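Local coordinates for spindle assembly checkpoint serine/threonine-protein kinase BUB1 (Saccharomyces cerevisiae, PDB 3ESL) that acts as a serine/threonine kinase in the mitotic spindle assembly checkpoint, which delays anaphase until chromosomes are bioriented, and is represented here by its all-helical, TPR-containing N-terminal domain, at residues Tyr118-Ser122 against Ala134-Leu140; Glu61-Ile65 against Phe194-Leu199. All blocks are in the same frame, centred on the assembly; numbering follows the deposited sequence.

From the N terminus the chain first reaches Glu61-Ile65, on helix 49-67, whose partner Phe194-Leu199 comes only after 128 further residues, on helix 193-200 near the C-terminal end of the modelled chain. Interaction 2 therefore closes a long loop. Interaction 1 is nested inside it: Tyr118-Ser122 on helix 115-127 meets Ala134-Leu140 on helix 131-143 after only 11 intervening residues, closing a short helical hairpin. The contact centres lie about 26 Å apart, on opposite sides of the chain's centre, and their nearest atoms stay about 13 Å apart. Interaction 1 joins sequence neighbours in the helical array, whereas interaction 2 brings the last helix back against an early one.

Interaction 1: Tyr118-Ser122 against Ala134-Leu140; sequences YEEFS and AKVLLEL
Two helical segments run almost antiparallel, their N-to-C directions 172° apart and their axes 8.7 Å apart at closest approach. The register pairs Tyr118 with Leu138 (CA-CA 5.7 Å) and Ser122 with Ala134 (CA-CA 4.4 Å), so the CA atoms come nearer at the small residues. Tyr118, with chi1 m, sets its ring CD1 3.4 Å from Leu137 O and 4.0 Å from Leu137 CD1, and its CE1 4.3 Å from Leu140 CG; its hydroxyl is hydrogen-bonded to Thr112 and Asn144. The CB of Glu119 points away, yet its CA lies 4.0 Å from Leu138 CD2, while its carboxylate serves helix 149-165 through Arg151 and Ser155. Phe121 (chi1 t) offers a ring face to Leu137 CD2, a CH-pi contact 3.6 Å from the ring centroid and 25° off the normal; this ring also stacks with Phe102. Leu137, chi1 t and chi2 p, thus meets both aromatic residues. Ser122, chi1 t, donates a hydrogen bond from OG to Ala134 O at 2.8 Å, and Leu138 CG lies 3.5 Å from the same OG. Such close antiparallel packing of successive helices is that of a helical hairpin, as in TPR-like repeats. Ala134 O also accepts a weak helical bond from Leu138 N at 3.3 Å, so the serine adds a second donor to this carbonyl, a single polar bond in a largely apolar seam, where the register CA atoms lie nearest.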
# COMPACT_ATOMS: atom_id res chain seq x y z
N TYR A 118 8.17 3.06 4.86
CA TYR A 118 8.39 3.33 6.28
C TYR A 118 7.64 4.56 6.75
O TYR A 118 7.10 4.56 7.86
CB TYR A 118 9.88 3.44 6.56
CG TYR A 118 10.59 2.15 6.24
CD1 TYR A 118 10.69 1.13 7.19
CD2 TYR A 118 11.14 1.93 4.98
CE1 TYR A 118 11.33 -0.08 6.88
CE2 TYR A 118 11.77 0.74 4.66
CZ TYR A 118 11.87 -0.25 5.61
OH TYR A 118 12.49 -1.43 5.29
N GLU A 119 7.60 5.59 5.91
CA GLU A 119 6.84 6.82 6.24
C GLU A 119 5.36 6.55 6.49
O GLU A 119 4.78 6.99 7.49
CB GLU A 119 7.02 7.88 5.15
CG GLU A 119 8.45 8.41 5.08
CD GLU A 119 8.72 9.28 3.86
OE1 GLU A 119 8.11 9.04 2.79
OE2 GLU A 119 9.56 10.21 3.96
N GLU A 120 4.75 5.81 5.57
CA GLU A 120 3.33 5.48 5.67
C GLU A 120 3.00 4.51 6.81
O GLU A 120 2.01 4.71 7.52
CB GLU A 120 2.81 4.96 4.32
CG GLU A 120 2.83 6.03 3.21
CD GLU A 120 1.84 7.17 3.44
OE1 GLU A 120 0.76 6.95 4.03
OE2 GLU A 120 2.14 8.31 3.01
N PHE A 121 3.83 3.48 6.97
CA PHE A 121 3.64 2.50 8.03
C PHE A 121 3.81 3.21 9.38
O PHE A 121 2.99 3.05 10.29
CB PHE A 121 4.66 1.37 7.84
CG PHE A 121 4.37 0.11 8.64
CD1 PHE A 121 3.32 0.04 9.56
CD2 PHE A 121 5.20 -1.00 8.49
CE1 PHE A 121 3.08 -1.13 10.30
CE2 PHE A 121 4.98 -2.17 9.24
CZ PHE A 121 3.92 -2.23 10.13
N SER A 122 4.83 4.05 9.48
CA SER A 122 5.04 4.84 10.71
C SER A 122 3.83 5.72 11.01
O SER A 122 3.40 5.82 12.18
CB SER A 122 6.31 5.68 10.63
OG SER A 122 6.45 6.50 11.78
N ALA A 134 6.48 3.76 16.15
CA ALA A 134 6.48 4.54 14.90
C ALA A 134 7.83 5.19 14.63
O ALA A 134 8.28 5.25 13.49
CB ALA A 134 5.37 5.58 14.92
N LYS A 135 8.50 5.66 15.69
CA LYS A 135 9.84 6.25 15.55
C LYS A 135 10.84 5.19 15.14
O LYS A 135 11.62 5.39 14.22
CB LYS A 135 10.27 6.95 16.86
CG LYS A 135 11.72 7.41 16.88
CD LYS A 135 12.00 8.25 18.12
CE LYS A 135 13.45 8.70 18.17
NZ LYS A 135 13.58 9.96 18.94
N VAL A 136 10.79 4.03 15.80
CA VAL A 136 11.73 2.95 15.52
C VAL A 136 11.59 2.47 14.07
O VAL A 136 12.58 2.13 13.42
CB VAL A 136 11.54 1.77 16.50
CG1 VAL A 136 12.47 0.61 16.14
CG2 VAL A 136 11.83 2.22 17.93
N LEU A 137 10.36 2.47 13.57
CA LEU A 137 10.11 2.08 12.19
C LEU A 137 10.81 3.02 11.19
O LEU A 137 11.38 2.55 10.20
CB LEU A 137 8.61 2.02 11.93
CG LEU A 137 8.11 1.31 10.69
CD1 LEU A 137 8.76 -0.07 10.53
CD2 LEU A 137 6.60 1.22 10.83
N LEU A 138 10.78 4.32 11.47
CA LEU A 138 11.50 5.27 10.60
C LEU A 138 13.01 5.01 10.66
O LEU A 138 13.69 4.99 9.63
CB LEU A 138 11.19 6.72 10.97
CG LEU A 138 9.76 7.18 10.73
CD1 LEU A 138 9.52 8.54 11.37
CD2 LEU A 138 9.41 7.22 9.22
N GLU A 139 13.52 4.77 11.86
CA GLU A 139 14.93 4.46 12.03
C GLU A 139 15.32 3.14 11.35
O GLU A 139 16.43 3.00 10.84
CB GLU A 139 15.30 4.42 13.52
CG GLU A 139 15.00 5.73 14.23
CD GLU A 139 15.24 5.67 15.73
OE1 GLU A 139 15.11 4.57 16.32
OE2 GLU A 139 15.55 6.72 16.32
N LEU A 140 14.39 2.19 11.31
CA LEU A 140 14.61 0.92 10.62
C LEU A 140 14.75 1.13 9.11
O LEU A 140 15.58 0.50 8.46
CB LEU A 140 13.47 -0.07 10.90
CG LEU A 140 13.53 -1.46 10.27
CD1 LEU A 140 14.77 -2.26 10.71
CD2 LEU A 140 12.26 -2.26 10.58

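Interaction 2: Glu61-Ile65 against Phe194-Leu199; sequences ERCLI and FIRKFL
Ile65, Phe198 and Phe194 bury the most surface where two helical segments cross at right angles (signed crossing angle -90°), with axes 10.7 Å apart at closest approach. The nearest CA pair is Ile65-Ile195 at 7.4 Å, leaving room for bulky side chains between the backbones. Ile65, m at both chi1 and chi2, sends CD1 to 3.7 Å from Ile195 CG2 and CG2 to 3.7 Å from Phe198 CE1. Its CG1 sits over a face of the Phe198 ring, 4.1 Å from the centroid and 25° off the normal, a CH-pi contact. The CA-to-CB bond of Phe198 points toward the other helix, and chi1 t places the ring so that Arg62 CG, 3.7 Å from its CE2, and Glu61 OE1, 3.8 Å from its CD2, lie at its edge. One turn earlier, Phe194 adopts chi1 p, bringing its CE2 to 4.0 Å from Leu64 CD1; its CB is 3.9 Å from Glu61 OE2. The polar link is a water that donates to both Glu61 OE1 (2.8 Å) and Phe194 O (2.7 Å). The 90° angle makes this orthogonal helix packing, with aromatic and aliphatic side chains filling the crossing beside a water bridge. Around it, Tyr86 of helix 77-90 stacks with Phe194 and hydrogen-bonds to Glu61 OE2, and Arg62 forms a salt bridge with Glu16 of helix 4-21. The contact thus packs the last helix of the N-terminal domain across the early helix 49-67; helix 193-200 also rests on helix 95-108 through Phe194 on Thr101 and Ile195 on Tyr104.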
# COMPACT_ATOMS: atom_id res chain seq x y z
N GLU A 61 -7.29 -5.07 -6.22
CA GLU A 61 -7.01 -6.38 -5.62
C GLU A 61 -6.39 -7.32 -6.64
O GLU A 61 -5.40 -8.02 -6.33
CB GLU A 61 -8.28 -6.97 -5.00
CG GLU A 61 -8.76 -6.20 -3.81
CD GLU A 61 -9.96 -6.84 -3.15
OE1 GLU A 61 -10.42 -7.90 -3.64
OE2 GLU A 61 -10.43 -6.27 -2.14
N ARG A 62 -6.95 -7.36 -7.85
CA ARG A 62 -6.39 -8.16 -8.94
C ARG A 62 -4.94 -7.78 -9.21
O ARG A 62 -4.07 -8.65 -9.36
CB ARG A 62 -7.22 -8.01 -10.22
CG ARG A 62 -8.49 -8.84 -10.22
CD ARG A 62 -9.34 -8.50 -11.44
NE ARG A 62 -8.91 -9.20 -12.64
CZ ARG A 62 -9.51 -9.10 -13.82
NH1 ARG A 62 -10.57 -8.31 -13.95
NH2 ARG A 62 -9.07 -9.78 -14.87
N CYS A 63 -4.68 -6.47 -9.27
CA CYS A 63 -3.33 -5.96 -9.51
C CYS A 63 -2.36 -6.46 -8.43
O CYS A 63 -1.30 -7.03 -8.73
CB CYS A 63 -3.35 -4.43 -9.51
SG CYS A 63 -1.70 -3.72 -9.64
N LEU A 64 -2.74 -6.26 -7.17
CA LEU A 64 -1.85 -6.64 -6.06
C LEU A 64 -1.53 -8.13 -6.09
O LEU A 64 -0.37 -8.55 -5.96
CB LEU A 64 -2.45 -6.23 -4.73
CG LEU A 64 -2.62 -4.71 -4.55
CD1 LEU A 64 -3.25 -4.38 -3.18
CD2 LEU A 64 -1.29 -3.97 -4.75
N ILE A 65 -2.57 -8.93 -6.33
CA ILE A 65 -2.44 -10.40 -6.37
C ILE A 65 -1.60 -10.86 -7.55
O ILE A 65 -0.74 -11.73 -7.40
CB ILE A 65 -3.85 -11.07 -6.36
CG1 ILE A 65 -4.52 -10.85 -5.00
CG2 ILE A 65 -3.76 -12.57 -6.73
CD1 ILE A 65 -3.77 -11.46 -3.82
N PHE A 194 -8.49 -9.30 2.89
CA PHE A 194 -8.89 -9.04 1.51
C PHE A 194 -8.14 -9.93 0.53
O PHE A 194 -8.67 -10.30 -0.52
CB PHE A 194 -8.80 -7.54 1.13
CG PHE A 194 -7.40 -7.05 0.82
CD1 PHE A 194 -6.60 -6.52 1.83
CD2 PHE A 194 -6.90 -7.08 -0.48
CE1 PHE A 194 -5.31 -6.04 1.54
CE2 PHE A 194 -5.62 -6.62 -0.79
CZ PHE A 194 -4.82 -6.10 0.23
N ILE A 195 -6.90 -10.27 0.88
CA ILE A 195 -6.09 -11.14 0.06
C ILE A 195 -6.62 -12.58 0.15
O ILE A 195 -6.82 -13.25 -0.88
CB ILE A 195 -4.60 -11.05 0.45
CG1 ILE A 195 -4.04 -9.68 0.05
CG2 ILE A 195 -3.78 -12.15 -0.21
CD1 ILE A 195 -2.59 -9.46 0.38
N ARG A 196 -6.84 -13.04 1.38
CA ARG A 196 -7.31 -14.41 1.60
C ARG A 196 -8.68 -14.64 0.94
O ARG A 196 -8.91 -15.66 0.28
CB ARG A 196 -7.34 -14.73 3.09
CG ARG A 196 -5.93 -14.73 3.70
CD ARG A 196 -5.91 -15.27 5.11
NE ARG A 196 -6.27 -14.26 6.10
CZ ARG A 196 -7.33 -14.34 6.91
NH1 ARG A 196 -8.14 -15.38 6.85
NH2 ARG A 196 -7.55 -13.37 7.78
N LYS A 197 -9.58 -13.66 1.09
CA LYS A 197 -10.91 -13.72 0.48
C LYS A 197 -10.83 -13.78 -1.05
O LYS A 197 -11.58 -14.53 -1.70
CB LYS A 197 -11.78 -12.55 0.93
CG LYS A 197 -13.16 -12.55 0.29
CD LYS A 197 -13.81 -11.17 0.26
CE LYS A 197 -14.82 -11.01 1.37
NZ LYS A 197 -15.89 -10.05 0.98
N PHE A 198 -9.93 -12.98 -1.62
CA PHE A 198 -9.72 -13.00 -3.07
C PHE A 198 -9.31 -14.40 -3.54
O PHE A 198 -9.85 -14.93 -4.52
CB PHE A 198 -8.66 -11.97 -3.47
CG PHE A 198 -8.46 -11.88 -4.96
CD1 PHE A 198 -7.65 -12.80 -5.63
CD2 PHE A 198 -9.08 -10.87 -5.69
CE1 PHE A 198 -7.47 -12.71 -7.01
CE2 PHE A 198 -8.90 -10.78 -7.06
CZ PHE A 198 -8.09 -11.70 -7.72
N LEU A 199 -8.35 -14.99 -2.83
CA LEU A 199 -7.80 -16.28 -3.24
C LEU A 199 -8.80 -17.42 -3.10
O LEU A 199 -8.83 -18.34 -3.92
CB LEU A 199 -6.51 -16.57 -2.45
CG LEU A 199 -5.32 -15.65 -2.78
CD1 LEU A 199 -4.20 -15.83 -1.78
CD2 LEU A 199 -4.82 -15.88 -4.21
O HOH W 1 -11.04 -9.57 -1.46